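Local coordinates for glutamate ABC superfamily ATP binding cassette transporter, binding protein (PDB 5EYF), which binds glutamate as a bacterial solute-binding protein of family 3 and probably delivers it to an ABC transporter for uptake, at residues B[19-29]-B[38-49]; B[95-103]-B[212-220]. All coordinates share one frame; numbering follows the deposited sequence. Where two conformers were deposited one is given.

Contact 1: B[19-29]-B[38-49]; sequences WGVKYDTRLFG and VQGFDVDIAKAI. With GLU (glutamic acid), chain E.
A46 rests its CB over one face of the W19 indole, 3.6 Å from the centroid of the five-membered ring and 13° off the normal, a CH-pi contact. One helical turn on, I49 CG2 reaches the rim of the same indole near its plane, 3.8 Å from W19 CH2. At the N-terminus of the helix, L27 O accepts from F41 N (2.8 Å, 168° at the hydrogen). F28 O lies against the first turn, where the bonds from D42 N and V43 N are both weak. G40, the N-cap, brings its CA within 3.2 Å of F28 O. The F28 and F41 side chains run side by side, CE1 of F28 3.9 Å from CD2 of F41. The F28 ring turns its edge to the D42 carboxylate, whose OD2 accepts from T85 N and from a water held by K22 N; Y102 OH probably bonds to OD1. Beyond that water K22, a glutamate-binding residue just after the strand, bends at chi2 and chi4, and its NZ donates to OE1 of the bound glutamate at 2.9 Å; S67 OG is a second partner. This strand-loop-helix unit packs a helix on the sheet of one lobe of the solute-binding protein fold. Strand 19-21 runs antiparallel to helix 41-49, their axes 9.4 Å apart; strand 59-64 pairs with the former, while helices 209-225 and 227-235 pack against the latter.

Contact 2: B[95-103]-B[212-220]; sequences QVDFSDVYF and LKAVNQALE
N216 meets D100 through the one direct hydrogen bond of this contact: the backbone N of D100 donates to N216 OD1 at 2.9 Å, nearly straight at 169°, with the donor tilted from the carbonyl plane of the N216 side chain. With CG anti to the carbonyl carbon (chi1 -82°), the N216 side chain brings its end up from the helix to the passing chain. The other end of the amide is used as well, since ND2 donates to a water that in turn donates to F98 O. Both ends of the amide are thus engaged, which fixes its rotation and ties the helix to the backbone at two points. The D100 carboxylate stacks on this amide, the planes 16° apart and D100 CG 3.5 Å from N216 OD1.

Van der Waals contacts flank the hydrogen bond. Towards the start of the helix segment, L212 splits its two methyls: CD2 lies 3.8 Å from D97 CB, and CD1 rests against F98 O and S99 N. V215 CG1 approaches S99 CB at 4.0 Å, while L219 reaches S99 OG and D100 O with CD1 and the CB of Y102 with CD2. Within 95-103, S99 OG donates to D100 O at 2.8 Å and accepts from I202 N, so the hydroxyl is held on both counts. D97 OD1 forms a salt bridge with K206.

In this lobe of the family 3 solute-binding fold, a helix side-chain amide thus receives a backbone N-H of the chain leaving a sheet strand. Helix 209-225 packs along that chain just after strand 96-98, which pairs antiparallel with strand 198-205. V215 also touches I204 of that strand, and A214, V215 and A218 pack on helix 41-54.

Overall arrangement
The two contacts follow one another along the chain, their centres about 15 Å apart, and touch directly. Their polar junction is a probable hydrogen bond of 2.6 Å between D42 OD1 of contact 1 and Y102 OH of contact 2. F41 CE2 packs 3.6 Å from Y102 CD1, and I49 CG2 lies 3.8 Å from A218 CB, so helix 41-54 is shared ground for both. Contact 1 adjoins the pocket: K22 binds the glutamate, whose other partners include R70, T87, R92 and D174. Contact 2 stands farther back, the F98 side chain about 8 Å from the ligand and about 4 Å from the side chain of R92.

Contact 1: B[19-29]-B[38-49]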
# COMPACT_ATOMS: atom_id res chain seq x y z
N TRP B 19 15.23 -15.24 -13.27
CA TRP B 19 14.63 -14.06 -12.65
C TRP B 19 15.44 -12.83 -13.01
O TRP B 19 16.67 -12.84 -12.88
CB TRP B 19 14.57 -14.16 -11.13
CG TRP B 19 13.74 -15.26 -10.60
CD1 TRP B 19 14.14 -16.54 -10.38
CD2 TRP B 19 12.38 -15.17 -10.17
NE1 TRP B 19 13.10 -17.27 -9.84
CE2 TRP B 19 12.01 -16.45 -9.70
CE3 TRP B 19 11.44 -14.14 -10.13
CZ2 TRP B 19 10.73 -16.74 -9.23
CZ3 TRP B 19 10.17 -14.41 -9.62
CH2 TRP B 19 9.82 -15.70 -9.19
N GLY B 20 14.75 -11.78 -13.45
CA GLY B 20 15.37 -10.49 -13.62
C GLY B 20 15.33 -9.66 -12.35
O GLY B 20 14.24 -9.36 -11.83
N VAL B 21 16.49 -9.28 -11.82
CA VAL B 21 16.61 -8.58 -10.55
C VAL B 21 17.53 -7.39 -10.72
O VAL B 21 18.39 -7.37 -11.61
CB VAL B 21 17.15 -9.51 -9.42
CG1 VAL B 21 16.16 -10.64 -9.09
CG2 VAL B 21 18.54 -10.08 -9.78
N LYS B 22 17.36 -6.40 -9.84
CA LYS B 22 18.33 -5.32 -9.76
C LYS B 22 19.66 -5.86 -9.25
O LYS B 22 19.71 -6.82 -8.47
CB LYS B 22 17.83 -4.20 -8.85
CG LYS B 22 16.46 -3.61 -9.24
CD LYS B 22 16.40 -3.20 -10.71
CE LYS B 22 15.16 -2.36 -11.05
NZ LYS B 22 15.20 -0.94 -10.56
N TYR B 23 20.75 -5.23 -9.70
CA TYR B 23 22.08 -5.51 -9.16
C TYR B 23 22.62 -4.36 -8.32
O TYR B 23 23.72 -4.48 -7.77
CB TYR B 23 23.09 -5.82 -10.28
CG TYR B 23 23.08 -7.26 -10.80
CD1 TYR B 23 21.96 -8.06 -10.71
CD2 TYR B 23 24.22 -7.80 -11.39
CE1 TYR B 23 21.95 -9.38 -11.20
CE2 TYR B 23 24.23 -9.10 -11.88
CZ TYR B 23 23.10 -9.89 -11.79
OH TYR B 23 23.16 -11.18 -12.29
N ASP B 24 21.88 -3.26 -8.22
CA ASP B 24 22.39 -2.03 -7.63
C ASP B 24 21.50 -1.51 -6.50
O ASP B 24 21.67 -0.36 -6.08
CB ASP B 24 22.54 -0.94 -8.70
CG ASP B 24 21.19 -0.33 -9.12
OD1 ASP B 24 20.14 -1.05 -9.12
OD2 ASP B 24 21.20 0.87 -9.45
N THR B 25 20.55 -2.30 -6.02
CA THR B 25 19.56 -1.77 -5.08
C THR B 25 19.73 -2.48 -3.74
O THR B 25 19.21 -3.59 -3.56
CB THR B 25 18.15 -1.97 -5.64
OG1 THR B 25 18.05 -1.32 -6.93
CG2 THR B 25 17.11 -1.39 -4.68
N ARG B 26 20.45 -1.86 -2.81
CA ARG B 26 20.67 -2.49 -1.51
C ARG B 26 19.34 -2.77 -0.83
O ARG B 26 18.43 -1.93 -0.85
CB ARG B 26 21.53 -1.61 -0.60
CG ARG B 26 22.07 -2.38 0.62
CD ARG B 26 22.93 -1.52 1.56
NE ARG B 26 22.10 -0.81 2.54
CZ ARG B 26 21.75 -1.29 3.72
NH1 ARG B 26 20.96 -0.58 4.52
NH2 ARG B 26 22.17 -2.48 4.12
N LEU B 27 19.24 -3.95 -0.21
CA LEU B 27 18.08 -4.51 0.49
C LEU B 27 17.15 -5.28 -0.44
O LEU B 27 16.30 -6.05 0.04
CB LEU B 27 17.27 -3.48 1.29
CG LEU B 27 18.08 -2.63 2.28
CD1 LEU B 27 17.16 -1.65 3.03
CD2 LEU B 27 18.81 -3.56 3.23
N PHE B 28 17.27 -5.07 -1.76
CA PHE B 28 16.38 -5.75 -2.71
C PHE B 28 17.13 -6.63 -3.70
O PHE B 28 16.82 -7.82 -3.80
CB PHE B 28 15.50 -4.73 -3.45
CG PHE B 28 14.46 -4.14 -2.58
CD1 PHE B 28 13.26 -4.81 -2.35
CD2 PHE B 28 14.70 -2.94 -1.92
CE1 PHE B 28 12.29 -4.26 -1.52
CE2 PHE B 28 13.74 -2.39 -1.09
CZ PHE B 28 12.52 -3.07 -0.89
N GLY B 29 18.09 -6.08 -4.44
CA GLY B 29 18.89 -6.86 -5.35
C GLY B 29 20.17 -6.11 -5.54
O GLY B 29 20.19 -5.08 -6.23
N VAL B 38 24.21 -12.15 -6.13
CA VAL B 38 23.27 -11.07 -5.86
C VAL B 38 22.47 -11.42 -4.62
O VAL B 38 22.17 -12.59 -4.36
CB VAL B 38 22.37 -10.82 -7.09
CG1 VAL B 38 21.49 -12.03 -7.39
CG2 VAL B 38 21.54 -9.55 -6.90
N GLN B 39 22.16 -10.39 -3.82
CA GLN B 39 21.50 -10.55 -2.52
C GLN B 39 20.42 -9.50 -2.34
O GLN B 39 20.50 -8.40 -2.89
CB GLN B 39 22.51 -10.43 -1.38
CG GLN B 39 23.64 -11.44 -1.43
CD GLN B 39 24.62 -11.23 -0.30
OE1 GLN B 39 25.05 -10.10 -0.06
NE2 GLN B 39 24.94 -12.30 0.41
N GLY B 40 19.42 -9.83 -1.53
CA GLY B 40 18.37 -8.88 -1.20
C GLY B 40 17.03 -9.56 -1.01
O GLY B 40 16.86 -10.74 -1.23
N PHE B 41 16.06 -8.75 -0.57
CA PHE B 41 14.70 -9.24 -0.38
C PHE B 41 14.11 -9.81 -1.67
O PHE B 41 13.47 -10.86 -1.64
CB PHE B 41 13.84 -8.08 0.15
CG PHE B 41 12.39 -8.39 0.35
CD1 PHE B 41 11.98 -9.11 1.47
CD2 PHE B 41 11.42 -7.92 -0.53
CE1 PHE B 41 10.64 -9.39 1.69
CE2 PHE B 41 10.08 -8.17 -0.31
CZ PHE B 41 9.68 -8.91 0.79
N ASP B 42 14.24 -9.08 -2.78
CA ASP B 42 13.69 -9.59 -4.05
C ASP B 42 14.35 -10.92 -4.42
O ASP B 42 13.67 -11.84 -4.88
CB ASP B 42 13.93 -8.60 -5.20
CG ASP B 42 12.99 -7.42 -5.21
OD1 ASP B 42 11.90 -7.46 -4.57
OD2 ASP B 42 13.37 -6.43 -5.91
N VAL B 43 15.68 -11.01 -4.25
CA VAL B 43 16.40 -12.25 -4.52
C VAL B 43 15.88 -13.38 -3.64
O VAL B 43 15.66 -14.51 -4.10
CB VAL B 43 17.91 -12.03 -4.32
CG1 VAL B 43 18.67 -13.37 -4.37
CG2 VAL B 43 18.44 -11.08 -5.37
N ASP B 44 15.67 -13.11 -2.35
CA ASP B 44 15.23 -14.18 -1.45
C ASP B 44 13.80 -14.62 -1.74
O ASP B 44 13.47 -15.81 -1.63
CB ASP B 44 15.36 -13.75 0.01
CG ASP B 44 16.81 -13.81 0.51
OD1 ASP B 44 17.71 -14.27 -0.26
OD2 ASP B 44 17.05 -13.42 1.66
N ILE B 45 12.93 -13.67 -2.05
CA ILE B 45 11.57 -14.02 -2.48
C ILE B 45 11.62 -14.89 -3.73
O ILE B 45 10.90 -15.89 -3.85
CB ILE B 45 10.73 -12.74 -2.68
CG1 ILE B 45 10.46 -12.00 -1.32
CG2 ILE B 45 9.41 -13.06 -3.35
CD1 ILE B 45 9.47 -12.72 -0.40
N ALA B 46 12.46 -14.51 -4.72
CA ALA B 46 12.60 -15.32 -5.94
C ALA B 46 13.02 -16.75 -5.63
O ALA B 46 12.48 -17.70 -6.20
CB ALA B 46 13.63 -14.67 -6.86
N LYS B 47 14.03 -16.91 -4.77
CA LYS B 47 14.49 -18.26 -4.43
C LYS B 47 13.38 -19.06 -3.76
O LYS B 47 13.18 -20.24 -4.08
CB LYS B 47 15.73 -18.18 -3.53
CG LYS B 47 16.95 -17.60 -4.23
CD LYS B 47 18.08 -17.44 -3.26
CE LYS B 47 19.34 -17.03 -3.98
NZ LYS B 47 20.53 -17.16 -3.09
N ALA B 48 12.65 -18.44 -2.83
CA ALA B 48 11.59 -19.15 -2.13
C ALA B 48 10.47 -19.55 -3.09
O ALA B 48 9.91 -20.65 -2.98
CB ALA B 48 11.06 -18.28 -0.99
N ILE B 49 10.12 -18.68 -4.04
CA ILE B 49 9.08 -19.01 -5.00
C ILE B 49 9.52 -20.18 -5.86
O ILE B 49 8.74 -21.10 -6.12
CB ILE B 49 8.74 -17.79 -5.86
CG1 ILE B 49 8.02 -16.76 -5.01
CG2 ILE B 49 7.89 -18.20 -7.07
CD1 ILE B 49 7.83 -15.43 -5.73
N GLU E . 9.05 1.13 -7.67
CA GLU E . 9.23 2.24 -8.62
C GLU E . 8.97 1.77 -10.04
O GLU E . 8.69 0.59 -10.29
CB GLU E . 10.64 2.86 -8.50
CG GLU E . 11.79 1.86 -8.45
CD GLU E . 12.09 1.18 -9.78
OE1 GLU E . 12.58 0.04 -9.74
OE2 GLU E . 11.93 1.79 -10.87
OXT GLU E . 9.03 2.58 -11.00
O HOH W 1 15.65 -6.92 -7.50
O HOH W 2 20.92 -6.12 -0.86

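Contact 2: B[95-103]-B[212-220]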
# COMPACT_ATOMS: atom_id res chain seq x y z
N GLN B 95 1.51 -3.99 -20.62
CA GLN B 95 2.74 -4.59 -21.10
C GLN B 95 3.01 -5.96 -20.49
O GLN B 95 3.57 -6.84 -21.16
CB GLN B 95 3.93 -3.67 -20.78
CG GLN B 95 3.88 -2.26 -21.42
CD GLN B 95 4.99 -1.32 -20.92
OE1 GLN B 95 6.09 -1.28 -21.49
NE2 GLN B 95 4.71 -0.57 -19.86
N VAL B 96 2.63 -6.16 -19.22
CA VAL B 96 2.96 -7.37 -18.47
C VAL B 96 1.75 -7.76 -17.61
O VAL B 96 0.83 -6.97 -17.41
CB VAL B 96 4.20 -7.17 -17.58
CG1 VAL B 96 5.40 -6.64 -18.38
CG2 VAL B 96 3.89 -6.23 -16.41
N ASP B 97 1.76 -8.99 -17.15
CA ASP B 97 0.89 -9.39 -16.06
C ASP B 97 1.68 -9.27 -14.76
O ASP B 97 2.92 -9.35 -14.76
CB ASP B 97 0.40 -10.83 -16.23
CG ASP B 97 -0.67 -10.97 -17.29
OD1 ASP B 97 -1.28 -9.95 -17.69
OD2 ASP B 97 -0.91 -12.14 -17.71
N PHE B 98 0.97 -9.07 -13.66
CA PHE B 98 1.62 -8.96 -12.36
C PHE B 98 1.08 -10.00 -11.39
O PHE B 98 -0.13 -10.26 -11.35
CB PHE B 98 1.39 -7.59 -11.72
CG PHE B 98 2.25 -6.47 -12.28
CD1 PHE B 98 3.57 -6.36 -11.90
CD2 PHE B 98 1.69 -5.49 -13.10
CE1 PHE B 98 4.36 -5.32 -12.36
CE2 PHE B 98 2.48 -4.43 -13.57
CZ PHE B 98 3.81 -4.34 -13.19
N SER B 99 1.98 -10.53 -10.55
CA SER B 99 1.56 -11.30 -9.38
C SER B 99 0.82 -10.42 -8.38
O SER B 99 0.76 -9.17 -8.48
CB SER B 99 2.77 -11.90 -8.66
OG SER B 99 3.52 -10.87 -7.99
N ASP B 100 0.31 -11.08 -7.35
CA ASP B 100 -0.09 -10.39 -6.13
C ASP B 100 1.04 -9.52 -5.58
O ASP B 100 2.24 -9.82 -5.76
CB ASP B 100 -0.51 -11.42 -5.07
CG ASP B 100 -1.74 -12.20 -5.45
OD1 ASP B 100 -2.58 -11.69 -6.21
OD2 ASP B 100 -1.91 -13.32 -4.94
N VAL B 101 0.65 -8.46 -4.89
CA VAL B 101 1.60 -7.53 -4.27
C VAL B 101 2.42 -8.27 -3.22
O VAL B 101 1.89 -9.02 -2.40
CB VAL B 101 0.84 -6.35 -3.65
CG1 VAL B 101 1.75 -5.43 -2.79
CG2 VAL B 101 0.17 -5.52 -4.75
N TYR B 102 3.74 -8.06 -3.24
CA TYR B 102 4.58 -8.68 -2.21
C TYR B 102 5.36 -7.68 -1.34
O TYR B 102 6.06 -8.11 -0.41
CB TYR B 102 5.55 -9.73 -2.86
CG TYR B 102 6.65 -9.08 -3.66
CD1 TYR B 102 7.90 -8.86 -3.08
CD2 TYR B 102 6.43 -8.63 -4.98
CE1 TYR B 102 8.91 -8.21 -3.78
CE2 TYR B 102 7.45 -7.98 -5.69
CZ TYR B 102 8.66 -7.75 -5.07
OH TYR B 102 9.65 -7.06 -5.74
N PHE B 103 5.28 -6.37 -1.62
CA PHE B 103 5.91 -5.35 -0.80
C PHE B 103 5.14 -4.05 -1.01
O PHE B 103 4.77 -3.73 -2.13
CB PHE B 103 7.40 -5.15 -1.17
CG PHE B 103 8.17 -4.28 -0.20
CD1 PHE B 103 8.82 -4.84 0.89
CD2 PHE B 103 8.21 -2.89 -0.35
CE1 PHE B 103 9.50 -4.04 1.81
CE2 PHE B 103 8.91 -2.09 0.55
CZ PHE B 103 9.56 -2.66 1.64
N LEU B 212 2.16 -17.58 -14.18
CA LEU B 212 1.62 -16.57 -13.28
C LEU B 212 0.83 -17.21 -12.14
O LEU B 212 1.01 -16.85 -10.97
CB LEU B 212 0.74 -15.58 -14.07
CG LEU B 212 0.00 -14.55 -13.22
CD1 LEU B 212 0.95 -13.60 -12.48
CD2 LEU B 212 -0.93 -13.74 -14.13
N LYS B 213 -0.04 -18.16 -12.47
CA LYS B 213 -0.80 -18.86 -11.44
C LYS B 213 0.12 -19.59 -10.47
O LYS B 213 -0.12 -19.60 -9.26
CB LYS B 213 -1.78 -19.86 -12.07
CG LYS B 213 -3.07 -19.25 -12.59
CD LYS B 213 -4.00 -20.31 -13.18
CE LYS B 213 -4.27 -20.07 -14.66
NZ LYS B 213 -4.91 -18.76 -14.92
N ALA B 214 1.18 -20.21 -10.99
CA ALA B 214 2.16 -20.90 -10.14
C ALA B 214 2.86 -19.92 -9.19
O ALA B 214 3.09 -20.25 -8.02
CB ALA B 214 3.19 -21.63 -11.00
N VAL B 215 3.24 -18.74 -9.69
CA VAL B 215 3.89 -17.74 -8.83
C VAL B 215 2.93 -17.28 -7.74
O VAL B 215 3.31 -17.15 -6.57
CB VAL B 215 4.38 -16.57 -9.70
CG1 VAL B 215 4.81 -15.38 -8.83
CG2 VAL B 215 5.52 -17.03 -10.61
N ASN B 216 1.67 -17.03 -8.11
CA ASN B 216 0.72 -16.58 -7.08
C ASN B 216 0.45 -17.66 -6.05
O ASN B 216 0.31 -17.36 -4.86
CB ASN B 216 -0.60 -16.13 -7.72
CG ASN B 216 -0.51 -14.71 -8.22
OD1 ASN B 216 0.30 -13.92 -7.72
ND2 ASN B 216 -1.30 -14.38 -9.23
N GLN B 217 0.39 -18.92 -6.48
CA GLN B 217 0.20 -20.02 -5.55
C GLN B 217 1.39 -20.14 -4.62
O GLN B 217 1.23 -20.39 -3.42
CB GLN B 217 -0.02 -21.32 -6.33
CG GLN B 217 -0.16 -22.57 -5.48
CD GLN B 217 -1.42 -22.58 -4.65
OE1 GLN B 217 -2.43 -21.99 -5.03
NE2 GLN B 217 -1.38 -23.25 -3.50
N ALA B 218 2.60 -19.98 -5.16
CA ALA B 218 3.81 -20.01 -4.35
C ALA B 218 3.77 -18.94 -3.27
O ALA B 218 4.04 -19.21 -2.09
CB ALA B 218 5.04 -19.84 -5.24
N LEU B 219 3.41 -17.70 -3.65
CA LEU B 219 3.29 -16.62 -2.67
C LEU B 219 2.25 -16.95 -1.62
O LEU B 219 2.48 -16.74 -0.43
CB LEU B 219 2.92 -15.29 -3.36
CG LEU B 219 4.06 -14.63 -4.14
CD1 LEU B 219 3.48 -13.53 -5.03
CD2 LEU B 219 5.09 -14.09 -3.16
N GLU B 220 1.08 -17.46 -2.05
CA GLU B 220 0.06 -17.89 -1.09
C GLU B 220 0.63 -18.85 -0.06
O GLU B 220 0.44 -18.69 1.14
CB GLU B 220 -1.12 -18.53 -1.83
CG GLU B 220 -2.29 -18.89 -0.93
CD GLU B 220 -3.50 -19.43 -1.71
OE1 GLU B 220 -3.36 -19.70 -2.92
OE2 GLU B 220 -4.58 -19.59 -1.10
O HOH W 3 -2.01 -11.77 -10.24